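Local coordinates for protein Afp2 (Serratia entomophila, PDB 6RBN) that probably builds, with its fellow sheath subunits, the contractile sheath around the inner tube of the anti-feeding prophage injection particle, at residues N38-N43 with L63-Y68; F32-E37 with C82-E87. All blocks are in the same frame, centred on the assembly; numbering follows the deposited sequence.

Contact 1: residues N38-N43 with L63-Y68; sequences NTNTIN and LEDAFY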
loop_
_atom_site.group_PDB
_atom_site.type_symbol
_atom_site.label_atom_id
_atom_site.label_comp_id
_atom_site.label_asym_id
_atom_site.label_seq_id
_atom_site.Cartn_x
_atom_site.Cartn_y
_atom_site.Cartn_z
ATOM N N ASN C 38 -36.586 -93.898 38.055
ATOM C CA ASN C 38 -36.785 -94.449 36.725
ATOM C C ASN C 38 -35.640 -95.403 36.406
ATOM O O ASN C 38 -34.498 -95.180 36.818
ATOM C CB ASN C 38 -36.874 -93.341 35.677
ATOM C CG ASN C 38 -37.480 -93.816 34.374
ATOM O OD1 ASN C 38 -37.780 -94.997 34.212
ATOM N ND2 ASN C 38 -37.693 -92.893 33.449
ATOM N N THR C 39 -35.953 -96.465 35.667
ATOM C CA THR C 39 -35.002 -97.544 35.450
ATOM C C THR C 39 -34.399 -97.570 34.052
ATOM O O THR C 39 -33.314 -98.134 33.882
ATOM C CB THR C 39 -35.672 -98.894 35.722
ATOM O OG1 THR C 39 -36.767 -99.069 34.815
ATOM C CG2 THR C 39 -36.192 -98.943 37.147
ATOM N N ASN C 40 -35.057 -96.982 33.057
ATOM C CA ASN C 40 -34.627 -97.118 31.670
ATOM C C ASN C 40 -34.142 -95.800 31.070
ATOM O O ASN C 40 -34.403 -95.511 29.903
ATOM C CB ASN C 40 -35.740 -97.733 30.820
ATOM C CG ASN C 40 -37.054 -96.981 30.919
ATOM O OD1 ASN C 40 -37.151 -95.934 31.555
ATOM N ND2 ASN C 40 -38.086 -97.524 30.285
ATOM N N THR C 41 -33.430 -94.998 31.853
ATOM C CA THR C 41 -32.782 -93.799 31.349
ATOM C C THR C 41 -31.271 -93.917 31.486
ATOM O O THR C 41 -30.761 -94.679 32.313
ATOM C CB THR C 41 -33.256 -92.542 32.084
ATOM O OG1 THR C 41 -32.988 -92.671 33.486
ATOM C CG2 THR C 41 -34.733 -92.320 31.866
ATOM N N ILE C 42 -30.565 -93.164 30.647
ATOM C CA ILE C 42 -29.130 -92.992 30.806
ATOM C C ILE C 42 -28.877 -92.226 32.100
ATOM O O ILE C 42 -29.599 -91.278 32.431
ATOM C CB ILE C 42 -28.542 -92.279 29.570
ATOM C CG1 ILE C 42 -28.634 -93.167 28.321
ATOM C CG2 ILE C 42 -27.087 -91.877 29.761
ATOM C CD1 ILE C 42 -29.819 -92.905 27.421
ATOM N N ASN C 43 -27.855 -92.647 32.857
ATOM C CA ASN C 43 -27.550 -92.100 34.176
ATOM C C ASN C 43 -27.008 -90.663 34.129
ATOM O O ASN C 43 -26.693 -90.102 35.185
ATOM C CB ASN C 43 -26.552 -93.028 34.879
ATOM C CG ASN C 43 -26.604 -92.925 36.399
ATOM O OD1 ASN C 43 -27.424 -92.200 36.961
ATOM N ND2 ASN C 43 -25.722 -93.655 37.067
ATOM N N LEU C 63 -40.274 -96.969 23.865
ATOM C CA LEU C 63 -40.671 -97.292 25.223
ATOM C C LEU C 63 -42.123 -96.879 25.444
ATOM O O LEU C 63 -42.829 -96.474 24.518
ATOM C CB LEU C 63 -39.734 -96.613 26.218
ATOM C CG LEU C 63 -38.278 -97.072 26.174
ATOM C CD1 LEU C 63 -37.427 -96.212 27.087
ATOM C CD2 LEU C 63 -38.175 -98.531 26.564
ATOM N N GLU C 64 -42.583 -96.974 26.689
ATOM C CA GLU C 64 -43.936 -96.590 27.047
ATOM C C GLU C 64 -43.937 -95.571 28.181
ATOM O O GLU C 64 -44.987 -94.987 28.475
ATOM C CB GLU C 64 -44.746 -97.844 27.433
ATOM C CG GLU C 64 -46.268 -97.696 27.467
ATOM C CD GLU C 64 -46.975 -98.980 27.836
ATOM O OE1 GLU C 64 -46.287 -99.988 28.093
ATOM O OE2 GLU C 64 -48.224 -98.982 27.864
ATOM N N ASP C 65 -42.781 -95.300 28.781
ATOM C CA ASP C 65 -42.663 -94.443 29.949
ATOM C C ASP C 65 -42.945 -92.987 29.569
ATOM O O ASP C 65 -42.933 -92.608 28.395
ATOM C CB ASP C 65 -41.274 -94.603 30.566
ATOM C CG ASP C 65 -41.217 -94.158 32.017
ATOM O OD1 ASP C 65 -42.244 -93.684 32.543
ATOM O OD2 ASP C 65 -40.142 -94.300 32.636
ATOM N N ALA C 66 -43.206 -92.167 30.591
ATOM C CA ALA C 66 -43.760 -90.834 30.387
ATOM C C ALA C 66 -42.777 -89.854 29.764
ATOM O O ALA C 66 -43.212 -88.856 29.183
ATOM C CB ALA C 66 -44.267 -90.274 31.714
ATOM N N PHE C 67 -41.470 -90.100 29.866
ATOM C CA PHE C 67 -40.530 -89.193 29.219
ATOM C C PHE C 67 -40.434 -89.467 27.727
ATOM O O PHE C 67 -40.150 -88.549 26.951
ATOM C CB PHE C 67 -39.143 -89.285 29.872
ATOM C CG PHE C 67 -38.401 -90.565 29.585
ATOM C CD1 PHE C 67 -38.630 -91.700 30.343
ATOM C CD2 PHE C 67 -37.432 -90.617 28.590
ATOM C CE1 PHE C 67 -37.945 -92.870 30.086
ATOM C CE2 PHE C 67 -36.749 -91.782 28.327
ATOM C CZ PHE C 67 -37.004 -92.909 29.078
ATOM N N TYR C 68 -40.659 -90.713 27.309
ATOM C CA TYR C 68 -40.531 -91.053 25.898
ATOM C C TYR C 68 -41.717 -90.541 25.096
ATOM O O TYR C 68 -41.543 -90.025 23.988
ATOM C CB TYR C 68 -40.398 -92.567 25.727
ATOM C CG TYR C 68 -40.115 -92.991 24.304
ATOM C CD1 TYR C 68 -38.832 -92.913 23.785
ATOM C CD2 TYR C 68 -41.130 -93.449 23.475
ATOM C CE1 TYR C 68 -38.564 -93.293 22.490
ATOM C CE2 TYR C 68 -40.872 -93.823 22.176
ATOM C CZ TYR C 68 -39.586 -93.744 21.689
ATOM O OH TYR C 68 -39.320 -94.121 20.395
#
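Asp65 OD1 is the best-held polar atom here, and one clear bond grips it: the backbone N of Ala66 donates at 2.7 Å, with an N-H...O angle of 147°. The donor stands above the carboxylate plane. Asp65 CG lies anti to its own backbone N, and this rotation carries the other oxygen, OD2, across to the loop 38-43. Asn38, likewise with CG anti to N, comes to meet it tip to tip, amide and carboxylate planes almost perpendicular. Asn38 ND2 lies 2.9 Å from Asp65 OD2. Asn38 OD1 also receives a weak, bent bond from Thr39 N at 2.8 Å.

Next to this polar pair lies the ring of Phe67, whose CG occupies the crowded position between N and the carbonyl carbon (chi1 71°). Thr41 reaches it with the methyl, not the hydroxyl: CG2 sits 3.9 Å from the centroid of the Phe67 ring, 25° off the normal, a CH-pi contact over one face and displaced toward CZ. Asp65 OD2 lies at the edge of the same ring, in its plane. Asn38 ND2 approaches it obliquely, 3.4 Å from Phe67 CE1. Farther along, Asn40 and Leu63 meet end to end, with Asn40 CG 3.9 Å from Leu63 CD1.

Tyr59 meets Phe67 edge-to-face and also touches Thr41, so the buried ring is packed against both Thr41 and Tyr59, with Tyr34 of strand 30-34 touching the Phe67 side chain near its base. The arrangement is that of an irregular loop following a parallel strand and closing over the first turn of helix 66-75, at the surface of an alpha/beta domain.

Contact 2: residues F32-E37 with C82-E87; sequences FAYDSE and CYLVNE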
loop_
_atom_site.group_PDB
_atom_site.type_symbol
_atom_site.label_atom_id
_atom_site.label_comp_id
_atom_site.label_asym_id
_atom_site.label_seq_id
_atom_site.Cartn_x
_atom_site.Cartn_y
_atom_site.Cartn_z
ATOM N N PHE C 32 -37.837 -81.157 29.955
ATOM C CA PHE C 32 -38.709 -82.284 30.264
ATOM C C PHE C 32 -38.178 -82.985 31.506
ATOM O O PHE C 32 -37.128 -83.629 31.461
ATOM C CB PHE C 32 -38.792 -83.243 29.084
ATOM C CG PHE C 32 -39.547 -82.698 27.918
ATOM C CD1 PHE C 32 -40.926 -82.777 27.875
ATOM C CD2 PHE C 32 -38.884 -82.092 26.870
ATOM C CE1 PHE C 32 -41.625 -82.274 26.800
ATOM C CE2 PHE C 32 -39.579 -81.592 25.794
ATOM C CZ PHE C 32 -40.950 -81.679 25.761
ATOM N N ALA C 33 -38.903 -82.861 32.611
ATOM C CA ALA C 33 -38.501 -83.475 33.865
ATOM C C ALA C 33 -38.985 -84.916 33.919
ATOM O O ALA C 33 -40.157 -85.192 33.648
ATOM C CB ALA C 33 -39.056 -82.687 35.051
ATOM N N TYR C 34 -38.083 -85.830 34.258
ATOM C CA TYR C 34 -38.442 -87.219 34.492
ATOM C C TYR C 34 -38.172 -87.590 35.944
ATOM O O TYR C 34 -37.462 -86.889 36.668
ATOM C CB TYR C 34 -37.695 -88.163 33.541
ATOM C CG TYR C 34 -36.190 -88.205 33.681
ATOM C CD1 TYR C 34 -35.385 -87.317 32.985
ATOM C CD2 TYR C 34 -35.572 -89.170 34.466
ATOM C CE1 TYR C 34 -34.010 -87.364 33.095
ATOM C CE2 TYR C 34 -34.200 -89.225 34.583
ATOM C CZ TYR C 34 -33.424 -88.322 33.894
ATOM O OH TYR C 34 -32.054 -88.375 34.009
ATOM N N ASP C 35 -38.750 -88.711 36.359
ATOM C CA ASP C 35 -38.697 -89.129 37.750
ATOM C C ASP C 35 -37.328 -89.709 38.082
ATOM O O ASP C 35 -36.681 -90.350 37.251
ATOM C CB ASP C 35 -39.791 -90.161 38.030
ATOM C CG ASP C 35 -40.048 -90.370 39.515
ATOM O OD1 ASP C 35 -39.397 -89.712 40.351
ATOM O OD2 ASP C 35 -40.913 -91.202 39.852
ATOM N N SER C 36 -36.895 -89.477 39.324
ATOM C CA SER C 36 -35.616 -90.005 39.786
ATOM C C SER C 36 -35.670 -91.522 39.933
ATOM O O SER C 36 -34.673 -92.214 39.703
ATOM C CB SER C 36 -35.230 -89.347 41.109
ATOM O OG SER C 36 -36.148 -89.692 42.129
ATOM N N GLU C 37 -36.830 -92.052 40.309
ATOM C CA GLU C 37 -37.064 -93.493 40.391
ATOM C C GLU C 37 -37.475 -94.045 39.027
ATOM O O GLU C 37 -38.588 -94.521 38.815
ATOM C CB GLU C 37 -38.110 -93.778 41.468
ATOM C CG GLU C 37 -38.180 -95.225 42.000
ATOM C CD GLU C 37 -39.253 -96.080 41.341
ATOM O OE1 GLU C 37 -40.298 -95.521 40.938
ATOM O OE2 GLU C 37 -39.058 -97.309 41.231
ATOM N N CYS C 82 -34.016 -79.515 23.316
ATOM C CA CYS C 82 -34.765 -79.730 24.541
ATOM C C CYS C 82 -33.907 -80.560 25.476
ATOM O O CYS C 82 -32.938 -81.197 25.054
ATOM C CB CYS C 82 -36.097 -80.420 24.262
ATOM S SG CYS C 82 -35.886 -82.037 23.536
ATOM N N TYR C 83 -34.269 -80.542 26.753
ATOM C CA TYR C 83 -33.426 -81.068 27.816
ATOM C C TYR C 83 -34.191 -82.119 28.607
ATOM O O TYR C 83 -35.327 -81.877 29.025
ATOM C CB TYR C 83 -32.979 -79.942 28.753
ATOM C CG TYR C 83 -32.065 -78.901 28.134
ATOM C CD1 TYR C 83 -31.276 -79.187 27.034
ATOM C CD2 TYR C 83 -32.029 -77.613 28.637
ATOM C CE1 TYR C 83 -30.463 -78.224 26.468
ATOM C CE2 TYR C 83 -31.216 -76.649 28.076
ATOM C CZ TYR C 83 -30.436 -76.961 26.994
ATOM O OH TYR C 83 -29.625 -76.007 26.433
ATOM N N LEU C 84 -33.576 -83.283 28.804
ATOM C CA LEU C 84 -34.035 -84.246 29.803
ATOM C C LEU C 84 -33.232 -84.054 31.077
ATOM O O LEU C 84 -32.036 -84.355 31.118
ATOM C CB LEU C 84 -33.906 -85.684 29.321
ATOM C CG LEU C 84 -34.990 -86.226 28.411
ATOM C CD1 LEU C 84 -34.653 -87.649 28.015
ATOM C CD2 LEU C 84 -36.314 -86.167 29.148
ATOM N N VAL C 85 -33.890 -83.560 32.119
ATOM C CA VAL C 85 -33.284 -83.366 33.426
ATOM C C VAL C 85 -34.114 -84.150 34.433
ATOM O O VAL C 85 -35.345 -84.075 34.405
ATOM C CB VAL C 85 -33.221 -81.872 33.798
ATOM C CG1 VAL C 85 -32.571 -81.682 35.145
ATOM C CG2 VAL C 85 -32.482 -81.087 32.732
ATOM N N ASN C 86 -33.454 -84.926 35.294
ATOM C CA ASN C 86 -34.187 -85.597 36.360
ATOM C C ASN C 86 -34.665 -84.584 37.394
ATOM O O ASN C 86 -34.087 -83.507 37.542
ATOM C CB ASN C 86 -33.346 -86.699 37.015
ATOM C CG ASN C 86 -31.999 -86.219 37.501
ATOM O OD1 ASN C 86 -31.646 -85.051 37.372
ATOM N ND2 ASN C 86 -31.232 -87.134 38.078
ATOM N N GLU C 87 -35.728 -84.952 38.116
ATOM C CA GLU C 87 -36.481 -84.023 38.954
ATOM C C GLU C 87 -35.669 -83.430 40.103
ATOM O O GLU C 87 -36.051 -82.383 40.636
ATOM C CB GLU C 87 -37.714 -84.723 39.526
ATOM C CG GLU C 87 -37.366 -85.868 40.457
ATOM C CD GLU C 87 -38.573 -86.551 41.054
ATOM O OE1 GLU C 87 -39.706 -86.169 40.715
ATOM O OE2 GLU C 87 -38.385 -87.466 41.881
#
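Tyr34 carries the side-chain part of this contact. Its CB packs on Phe67 CB, and CG takes the crowded position between N and the carbonyl carbon (chi1 64°), which lays the ring across the neighbouring strand. CD1 then lies 3.5 Å from Val85 O, CE1 reaches Asn86 N at 3.3 Å, and CZ meets Asn86 CB at 3.5 Å. The hydroxyl ends beside that same CB. Measured to the centroid of the Tyr34 ring, Asn86 CB stands at 3.9 Å, a CH-pi contact over the face; the Asn86 amide turns instead to Asn89.

The backbones pair in parallel, Phe32 beside Leu84 and Tyr34 beside Asn86. Phe32 N donates to Tyr83 O at 2.8 Å, nearly along the C=O axis (176°), and Tyr34 N donates to Val85 O at 3.3 Å; the return bonds, Val85 N to Phe32 O and Glu87 N to Tyr34 O, are weak. Past the strand ends, Ser36 OG donates to the anti lone pair of Glu87 OE2, beside the like-charged Asp35.

Helix 66-75 covers the face bearing Phe32 and Leu84, and helix 90-97 the face of Ala33 and Val85: adjacent parallel inner strands of a three-layer alpha/beta sandwich.

Overall arrangement
From the N terminus, the chain runs through strand 30-34, enters the loop 38-43, adds strand 46-49 and helix 52-58, and reaches 63-68, where contact 1 closes the smaller loop. Helix 66-75 follows and leads into strand 82-86, where contact 2 closes the larger one around it. The two are therefore nested, not crossed. The connection between the parallel neighbours 30-34 and 82-86 is no simple beta-alpha-beta unit, since strand 46-49, outermost in this chain's sheet, intervenes and pairs antiparallel with 82-86. The centres of contacts 1 and 2 lie about 9 Å apart. Tyr34 joins them through Thr41, and Phe67 CD2 lies 4.1 Å from Leu84 CD1, tying the loop and the helix start to the sheet.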